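Local coordinates for protein aminofutalosine deaminase (Helicobacter pylori, PDB 7LKK) that deaminates aminofutalosine in the menaquinone pathway, as a metal-dependent hydrolase of the amidohydrolase family with a TIM-barrel fold, at residues Val325-Leu330 with Ile334-Leu339; Arg343-Ser348 with Leu354-Ile359. All coordinates share one frame; numbering follows the deposited sequence.

In the fold
Interaction 1 (Val325-Leu330 with Ile334-Leu339) folds the loop that follows barrel strand 323-325 back on itself before helix 338-348 begins, and it carries Asp328, a ligand of the iron ion whose carboxylate also touches the bound inhibitor. Interaction 2 (Arg343-Ser348 with Leu354-Ile359) then pairs the later turns of that helix with helix 353-364. The two centres lie about 15 Å apart, and the contacts follow one another along the chain. They meet where Val325 CG2 packs against Phe345 CE1 at 4.0 Å. Interaction 2 lies away from the metal and inhibitor, in the outer helical layer, and reaches the second subunit.

Interaction 1 (Val325-Leu330 with Ile334-Leu339); sequences VATDGL and ISLSLL. With MCF ((8R)-3-(5-S-methyl-5-thio-beta-D-ribofuranosyl)-3,6,7,8-tetrahydroimidazo[4,5-d][1,3]diazepin-8-ol), chain J.
The loop after barrel strand 323-325 delivers Asp328, an iron ligand of this amidohydrolase site, and packs on Ile334-Leu339, which leads into helix 338-348 and includes its first residues. The two runs point in roughly opposing directions, 147° apart end to end, and meet without a hydrogen bond between them. Leu336 lies at the middle: its CD2 reaches Asp328 O at 3.5 Å and also approaches Thr327 OG1, while its CG rests against Leu330 CG at 3.8 Å. Leu330 CD2 continues past this leucine to the backbone around Ser335 N. Thr327 spreads its two branches. With OG1 between backbone N and carbonyl carbon (chi1 61°), the hydroxyl donates to Asp328 O at 2.9 Å, in the carbonyl plane on a lone pair, and is bonded to Asn77 as well; CG2 instead turns to Leu338 CD1, 3.7 Å away, crossing that side chain at about a right angle. Leu338 CD1 also contacts Val325 O. On the pocket side, Asp328 OD2 stands 3.2 Å from C8 of the inhibitor, the carbon bearing its hydroxyl. His79, His81 and His221 complete the protein ligands of the iron, while Ser302 bonds to Asp328 OD2 and Thr80 to Asp328 O, so the carbonyl oxygen is held as well as the carboxylate. Ser335 OG accepts from Ser337 N at 3.0 Å in an ST turn; Asp340 bonds to this hydroxyl through OD2 and, through its backbone N, to the N-cap Ser337 OG. Strand 69-80 borders the contact through Asn77, His79 and Phe75, helix 115-127 meets Leu336 through Ala121 and Gln125, and Val325 leans on Leu342 and Phe345 of helix 338-348.

Interaction 2 (Arg343-Ser348 with Leu354-Ile359); sequences RAFLLS and LELAKI
Helices 343-348 and 354-359 run largely antiparallel, their N-to-C directions 139° apart, with axes 10.0 Å apart at closest approach and Leu346 nearest Leu356 at the CA atoms. Leu356 extends between Phe345 and Leu346, its CG anti to the backbone N (chi1 -173°), and divides its methyls between them. CD1 approaches Phe345 CE2 at 3.6 Å, whereas CD2 lies against the backbone of Leu346, 3.7 Å from Leu346 O. Leu346 runs past Leu356 in the opposite direction, its CD2 4.0 Å from Leu356 CG, and goes on to the backbone of Ala357. At the Phe345 ring, Ile359 CG2 comes in at the edge, near the ring plane, 3.9 Å from CZ. Phe345 also meets the ring of His349, and helix 401-408 contacts Leu346 and Ala357 through Leu403 and Leu406. Leu346 O accepts a hydrogen bond from Arg304 of the second subunit, whose side chain also packs on Leu356. Across the pair no hydrogen bond or salt bridge forms: the helices are joined by van der Waals contact of leucine and isoleucine methyls with the Phe345 ring and with the backbone of Leu346 and Ala357, while Leu346 O makes a polar link to the second subunit.

Interaction 1 (Val325-Leu330 with Ile334-Leu339)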
ATOM      1  N   VAL A 325       0.895   9.418  12.372  1.00 17.23           N
ATOM      2  CA  VAL A 325       1.360   8.394  11.440  1.00 12.90           C
ATOM      3  C   VAL A 325       2.797   8.698  11.044  1.00 16.52           C
ATOM      4  O   VAL A 325       3.108   9.819  10.622  1.00 14.99           O
ATOM      5  CB  VAL A 325       0.453   8.317  10.200  1.00 14.27           C
ATOM      6  CG1 VAL A 325       0.919   7.194   9.274  1.00 16.55           C
ATOM      7  CG2 VAL A 325      -0.993   8.109  10.616  1.00 15.46           C
ATOM      8  N   ALA A 326       3.672   7.701  11.171  1.00 16.93           N
ATOM      9  CA  ALA A 326       5.091   7.856  10.884  1.00 17.86           C
ATOM     10  C   ALA A 326       5.591   6.683  10.050  1.00 16.81           C
ATOM     11  O   ALA A 326       5.002   5.600  10.038  1.00 14.82           O
ATOM     12  CB  ALA A 326       5.920   7.968  12.173  1.00 16.11           C
ATOM     13  N   THR A 327       6.704   6.917   9.352  1.00 16.39           N
ATOM     14  CA  THR A 327       7.253   5.941   8.416  1.00 17.84           C
ATOM     15  C   THR A 327       8.118   4.885   9.087  1.00 18.98           C
ATOM     16  O   THR A 327       8.360   3.836   8.479  1.00 21.03           O
ATOM     17  CB  THR A 327       8.097   6.643   7.350  1.00 21.75           C
ATOM     18  OG1 THR A 327       9.186   7.334   7.980  1.00 19.13           O
ATOM     19  CG2 THR A 327       7.258   7.640   6.569  1.00 19.73           C
ATOM     20  N   ASP A 328       8.600   5.145  10.305  1.00 20.27           N
ATOM     21  CA  ASP A 328       9.694   4.376  10.892  1.00 22.36           C
ATOM     22  C   ASP A 328      10.915   4.511   9.990  1.00 23.35           C
ATOM     23  O   ASP A 328      10.999   5.451   9.191  1.00 27.50           O
ATOM     24  CB  ASP A 328       9.305   2.906  11.096  1.00 17.06           C
ATOM     25  CG  ASP A 328       9.719   2.372  12.457  1.00 23.73           C
ATOM     26  OD1 ASP A 328      10.551   3.022  13.121  1.00 23.09           O
ATOM     27  OD2 ASP A 328       9.218   1.300  12.858  1.00 19.92           O
ATOM     28  N   GLY A 329      11.868   3.593  10.100  1.00 27.31           N
ATOM     29  CA  GLY A 329      13.039   3.608   9.255  1.00 22.67           C
ATOM     30  C   GLY A 329      12.958   2.569   8.146  1.00 26.57           C
ATOM     31  O   GLY A 329      12.075   1.716   8.115  1.00 22.54           O
ATOM     32  N   LEU A 330      13.914   2.664   7.217  1.00 27.55           N
ATOM     33  CA  LEU A 330      14.050   1.643   6.185  1.00 22.39           C
ATOM     34  C   LEU A 330      14.493   0.303   6.756  1.00 27.74           C
ATOM     35  O   LEU A 330      14.536  -0.684   6.017  1.00 20.60           O
ATOM     36  CB  LEU A 330      15.030   2.108   5.105  1.00 18.70           C
ATOM     37  CG  LEU A 330      14.525   3.246   4.214  1.00 27.39           C
ATOM     38  CD1 LEU A 330      15.581   3.662   3.198  1.00 28.62           C
ATOM     39  CD2 LEU A 330      13.233   2.847   3.513  1.00 23.65           C
ATOM     40  N   ILE A 334       9.819  -0.034   3.189  1.00 17.65           N
ATOM     41  CA  ILE A 334      10.371   0.031   1.838  1.00 18.79           C
ATOM     42  C   ILE A 334      10.447   1.452   1.309  1.00 22.10           C
ATOM     43  O   ILE A 334      11.119   1.680   0.291  1.00 24.10           O
ATOM     44  CB  ILE A 334       9.572  -0.850   0.854  1.00 22.80           C
ATOM     45  CG1 ILE A 334       8.131  -0.350   0.741  1.00 20.64           C
ATOM     46  CG2 ILE A 334       9.612  -2.309   1.283  1.00 17.92           C
ATOM     47  CD1 ILE A 334       7.309  -1.082  -0.305  1.00 19.32           C
ATOM     48  N   SER A 335       9.792   2.411   1.961  1.00 25.74           N
ATOM     49  CA  SER A 335       9.793   3.789   1.497  1.00 23.11           C
ATOM     50  C   SER A 335       9.718   4.721   2.697  1.00 24.59           C
ATOM     51  O   SER A 335       9.071   4.414   3.701  1.00 26.28           O
ATOM     52  CB  SER A 335       8.625   4.057   0.543  1.00 25.48           C
ATOM     53  OG  SER A 335       8.470   5.444   0.311  1.00 21.74           O
ATOM     54  N   LEU A 336      10.387   5.866   2.582  1.00 19.19           N
ATOM     55  CA  LEU A 336      10.313   6.911   3.593  1.00 26.94           C
ATOM     56  C   LEU A 336       9.425   8.069   3.164  1.00 24.30           C
ATOM     57  O   LEU A 336       9.349   9.079   3.871  1.00 25.94           O
ATOM     58  CB  LEU A 336      11.713   7.420   3.943  1.00 24.10           C
ATOM     59  CG  LEU A 336      12.601   6.442   4.718  1.00 28.72           C
ATOM     60  CD1 LEU A 336      13.771   7.173   5.354  1.00 27.97           C
ATOM     61  CD2 LEU A 336      11.799   5.694   5.773  1.00 25.67           C
ATOM     62  N   SER A 337       8.757   7.949   2.020  1.00 23.75           N
ATOM     63  CA  SER A 337       7.716   8.899   1.657  1.00 21.26           C
ATOM     64  C   SER A 337       6.557   8.777   2.637  1.00 19.91           C
ATOM     65  O   SER A 337       5.967   7.701   2.772  1.00 18.93           O
ATOM     66  CB  SER A 337       7.240   8.642   0.230  1.00 23.34           C
ATOM     67  OG  SER A 337       5.988   9.263  -0.006  1.00 22.78           O
ATOM     68  N   LEU A 338       6.237   9.872   3.334  1.00 20.79           N
ATOM     69  CA  LEU A 338       5.100   9.832   4.247  1.00 19.94           C
ATOM     70  C   LEU A 338       3.797   9.616   3.492  1.00 17.29           C
ATOM     71  O   LEU A 338       2.858   9.024   4.035  1.00 19.30           O
ATOM     72  CB  LEU A 338       5.033  11.113   5.081  1.00 25.01           C
ATOM     73  CG  LEU A 338       4.066  11.061   6.270  1.00 22.33           C
ATOM     74  CD1 LEU A 338       4.386   9.888   7.184  1.00 17.70           C
ATOM     75  CD2 LEU A 338       4.079  12.363   7.053  1.00 18.70           C
ATOM     76  N   LEU A 339       3.726  10.068   2.238  1.00 20.67           N
ATOM     77  CA  LEU A 339       2.532   9.830   1.432  1.00 19.84           C
ATOM     78  C   LEU A 339       2.335   8.343   1.160  1.00 17.51           C
ATOM     79  O   LEU A 339       1.203   7.847   1.189  1.00 18.81           O
ATOM     80  CB  LEU A 339       2.624  10.614   0.124  1.00 21.09           C
ATOM     81  CG  LEU A 339       2.548  12.137   0.274  1.00 21.80           C
ATOM     82  CD1 LEU A 339       3.014  12.834  -0.993  1.00 23.71           C
ATOM     83  CD2 LEU A 339       1.139  12.567   0.635  1.00 21.29           C
TER
HETATM   84  O8  MCF J 506      10.902   0.980  15.775  1.00 30.79           O
HETATM   85  C8  MCF J 506      11.400   0.080  14.820  1.00 28.39           C
HETATM   86  C7  MCF J 506      11.047  -1.369  15.137  1.00 25.65           C
HETATM   87  N6  MCF J 506      10.981  -1.582  16.561  1.00 25.30           N
HETATM   88  C5  MCF J 506      12.071  -1.134  17.399  1.00 26.51           C
HETATM   89  N4  MCF J 506      13.275  -0.446  16.945  1.00 24.69           N
HETATM   90  C10 MCF J 506      13.790  -0.033  15.617  1.00 25.35           C
HETATM   91  C9  MCF J 506      12.917   0.243  14.582  1.00 24.50           C
HETATM   92  N1  MCF J 506      13.641   0.591  13.529  1.00 26.38           N
HETATM   93  C2  MCF J 506      14.933   0.566  13.851  1.00 26.43           C
HETATM   94  N3  MCF J 506      15.017   0.194  15.132  1.00 23.54           N
HETATM   95  C1S MCF J 506      16.320   0.037  15.848  1.00 29.09           C
HETATM   96  C2S MCF J 506      16.320   0.613  17.283  1.00 28.97           C
HETATM   97  O2S MCF J 506      16.580   1.951  17.266  1.00 23.50           O
HETATM   98  O4S MCF J 506      16.583  -1.205  16.011  1.00 27.92           O
HETATM   99  C4S MCF J 506      17.537  -1.292  17.317  1.00 29.99           C
HETATM  100  C3S MCF J 506      17.471  -0.147  17.933  1.00 29.79           C
HETATM  101  O3S MCF J 506      18.759   0.608  17.726  1.00 30.91           O
HETATM  102  C5S MCF J 506      17.051  -2.411  18.221  1.00 31.10           C
HETATM  103  S5S MCF J 506      18.458  -3.115  19.129  1.00 38.43           S
HETATM  104  C6S MCF J 506      17.841  -4.013  20.582  1.00 34.28           C

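Interaction 2 (Arg343-Ser348 with Leu354-Ile359)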
ATOM      1  N   ARG A 343      -0.925   6.033   2.483  1.00 14.45           N
ATOM      2  CA  ARG A 343      -1.700   5.101   1.670  1.00 16.51           C
ATOM      3  C   ARG A 343      -1.673   3.698   2.264  1.00 18.22           C
ATOM      4  O   ARG A 343      -2.685   2.988   2.236  1.00 16.22           O
ATOM      5  CB  ARG A 343      -1.180   5.092   0.233  1.00 19.40           C
ATOM      6  CG  ARG A 343      -1.619   6.304  -0.580  1.00 19.03           C
ATOM      7  CD  ARG A 343      -1.150   6.210  -2.018  1.00 18.58           C
ATOM      8  NE  ARG A 343       0.269   6.522  -2.157  1.00 18.27           N
ATOM      9  CZ  ARG A 343       0.754   7.749  -2.320  1.00 21.30           C
ATOM     10  NH1 ARG A 343      -0.067   8.793  -2.362  1.00 19.87           N
ATOM     11  NH2 ARG A 343       2.062   7.934  -2.439  1.00 23.42           N
ATOM     12  N   ALA A 344      -0.526   3.278   2.807  1.00 18.46           N
ATOM     13  CA  ALA A 344      -0.486   2.009   3.525  1.00 16.02           C
ATOM     14  C   ALA A 344      -1.421   2.045   4.725  1.00 15.68           C
ATOM     15  O   ALA A 344      -2.100   1.056   5.028  1.00 15.48           O
ATOM     16  CB  ALA A 344       0.945   1.692   3.968  1.00 16.87           C
ATOM     17  N   PHE A 345      -1.476   3.192   5.407  1.00 15.02           N
ATOM     18  CA  PHE A 345      -2.384   3.376   6.535  1.00 16.07           C
ATOM     19  C   PHE A 345      -3.836   3.179   6.110  1.00 18.13           C
ATOM     20  O   PHE A 345      -4.613   2.521   6.812  1.00 17.20           O
ATOM     21  CB  PHE A 345      -2.159   4.774   7.123  1.00 16.60           C
ATOM     22  CG  PHE A 345      -2.987   5.083   8.339  1.00 16.29           C
ATOM     23  CD1 PHE A 345      -2.643   4.574   9.580  1.00 17.59           C
ATOM     24  CD2 PHE A 345      -4.086   5.925   8.246  1.00 19.68           C
ATOM     25  CE1 PHE A 345      -3.397   4.877  10.705  1.00 17.67           C
ATOM     26  CE2 PHE A 345      -4.842   6.229   9.361  1.00 17.76           C
ATOM     27  CZ  PHE A 345      -4.497   5.705  10.593  1.00 21.05           C
ATOM     28  N   LEU A 346      -4.215   3.733   4.956  1.00 16.79           N
ATOM     29  CA  LEU A 346      -5.577   3.553   4.461  1.00 16.68           C
ATOM     30  C   LEU A 346      -5.878   2.084   4.194  1.00 19.60           C
ATOM     31  O   LEU A 346      -7.004   1.623   4.416  1.00 18.36           O
ATOM     32  CB  LEU A 346      -5.789   4.385   3.197  1.00 18.92           C
ATOM     33  CG  LEU A 346      -5.649   5.902   3.338  1.00 18.30           C
ATOM     34  CD1 LEU A 346      -5.874   6.587   1.994  1.00 18.85           C
ATOM     35  CD2 LEU A 346      -6.609   6.447   4.393  1.00 18.27           C
ATOM     36  N   LEU A 347      -4.882   1.330   3.725  1.00 19.49           N
ATOM     37  CA  LEU A 347      -5.078  -0.080   3.421  1.00 18.07           C
ATOM     38  C   LEU A 347      -5.082  -0.960   4.664  1.00 21.10           C
ATOM     39  O   LEU A 347      -5.600  -2.080   4.609  1.00 21.49           O
ATOM     40  CB  LEU A 347      -3.988  -0.566   2.463  1.00 20.22           C
ATOM     41  CG  LEU A 347      -3.980   0.060   1.068  1.00 20.73           C
ATOM     42  CD1 LEU A 347      -2.706  -0.306   0.330  1.00 22.89           C
ATOM     43  CD2 LEU A 347      -5.206  -0.379   0.280  1.00 20.50           C
ATOM     44  N   SER A 348      -4.540  -0.477   5.780  1.00 20.32           N
ATOM     45  CA  SER A 348      -4.319  -1.295   6.965  1.00 21.94           C
ATOM     46  C   SER A 348      -5.471  -1.251   7.961  1.00 21.70           C
ATOM     47  O   SER A 348      -5.416  -1.957   8.973  1.00 23.40           O
ATOM     48  CB  SER A 348      -3.029  -0.854   7.668  1.00 17.94           C
ATOM     49  OG  SER A 348      -1.916  -0.956   6.797  1.00 17.77           O
ATOM     50  N   LEU A 354     -13.610   7.553   4.031  1.00 19.78           N
ATOM     51  CA  LEU A 354     -13.644   9.006   4.165  1.00 20.64           C
ATOM     52  C   LEU A 354     -13.319   9.431   5.592  1.00 21.70           C
ATOM     53  O   LEU A 354     -12.607  10.419   5.808  1.00 24.52           O
ATOM     54  CB  LEU A 354     -15.005   9.546   3.729  1.00 18.09           C
ATOM     55  CG  LEU A 354     -15.249   9.487   2.218  1.00 25.16           C
ATOM     56  CD1 LEU A 354     -16.667   9.914   1.871  1.00 26.06           C
ATOM     57  CD2 LEU A 354     -14.227  10.333   1.472  1.00 18.53           C
ATOM     58  N   GLU A 355     -13.819   8.685   6.580  1.00 18.71           N
ATOM     59  CA  GLU A 355     -13.476   8.975   7.968  1.00 21.32           C
ATOM     60  C   GLU A 355     -12.002   8.704   8.239  1.00 20.15           C
ATOM     61  O   GLU A 355     -11.340   9.479   8.940  1.00 21.43           O
ATOM     62  CB  GLU A 355     -14.357   8.149   8.904  1.00 23.09           C
ATOM     63  CG  GLU A 355     -14.208   8.496  10.374  1.00 29.46           C
ATOM     64  CD  GLU A 355     -14.919   7.510  11.281  1.00 34.65           C
ATOM     65  OE1 GLU A 355     -15.805   6.777  10.790  1.00 35.58           O
ATOM     66  OE2 GLU A 355     -14.588   7.466  12.485  1.00 28.73           O
ATOM     67  N   LEU A 356     -11.469   7.614   7.680  1.00 23.21           N
ATOM     68  CA  LEU A 356     -10.070   7.265   7.902  1.00 19.21           C
ATOM     69  C   LEU A 356      -9.129   8.253   7.223  1.00 18.86           C
ATOM     70  O   LEU A 356      -8.018   8.485   7.714  1.00 16.39           O
ATOM     71  CB  LEU A 356      -9.808   5.843   7.398  1.00 19.81           C
ATOM     72  CG  LEU A 356      -8.446   5.211   7.689  1.00 17.45           C
ATOM     73  CD1 LEU A 356      -8.214   5.121   9.184  1.00 17.20           C
ATOM     74  CD2 LEU A 356      -8.353   3.836   7.048  1.00 19.58           C
ATOM     75  N   ALA A 357      -9.558   8.852   6.108  1.00 19.25           N
ATOM     76  CA  ALA A 357      -8.716   9.824   5.419  1.00 17.89           C
ATOM     77  C   ALA A 357      -8.483  11.059   6.282  1.00 20.40           C
ATOM     78  O   ALA A 357      -7.402  11.659   6.243  1.00 19.80           O
ATOM     79  CB  ALA A 357      -9.343  10.206   4.078  1.00 20.52           C
ATOM     80  N   LYS A 358      -9.493  11.464   7.056  1.00 17.34           N
ATOM     81  CA  LYS A 358      -9.313  12.587   7.971  1.00 21.40           C
ATOM     82  C   LYS A 358      -8.315  12.242   9.069  1.00 19.37           C
ATOM     83  O   LYS A 358      -7.465  13.066   9.427  1.00 21.16           O
ATOM     84  CB  LYS A 358     -10.652  12.988   8.589  1.00 22.12           C
ATOM     85  CG  LYS A 358     -11.703  13.450   7.595  1.00 25.83           C
ATOM     86  CD  LYS A 358     -13.017  13.744   8.308  1.00 30.37           C
ATOM     87  CE  LYS A 358     -14.110  14.139   7.326  1.00 41.98           C
ATOM     88  NZ  LYS A 358     -15.442  14.237   7.989  1.00 40.99           N
ATOM     89  N   ILE A 359      -8.409  11.028   9.615  1.00 17.13           N
ATOM     90  CA  ILE A 359      -7.463  10.589  10.633  1.00 19.46           C
ATOM     91  C   ILE A 359      -6.050  10.546  10.066  1.00 19.40           C
ATOM     92  O   ILE A 359      -5.088  10.964  10.724  1.00 18.67           O
ATOM     93  CB  ILE A 359      -7.899   9.225  11.203  1.00 19.62           C
ATOM     94  CG1 ILE A 359      -9.158   9.396  12.052  1.00 25.57           C
ATOM     95  CG2 ILE A 359      -6.782   8.583  12.013  1.00 18.95           C
ATOM     96  CD1 ILE A 359      -9.785   8.099  12.483  1.00 24.12           C
TER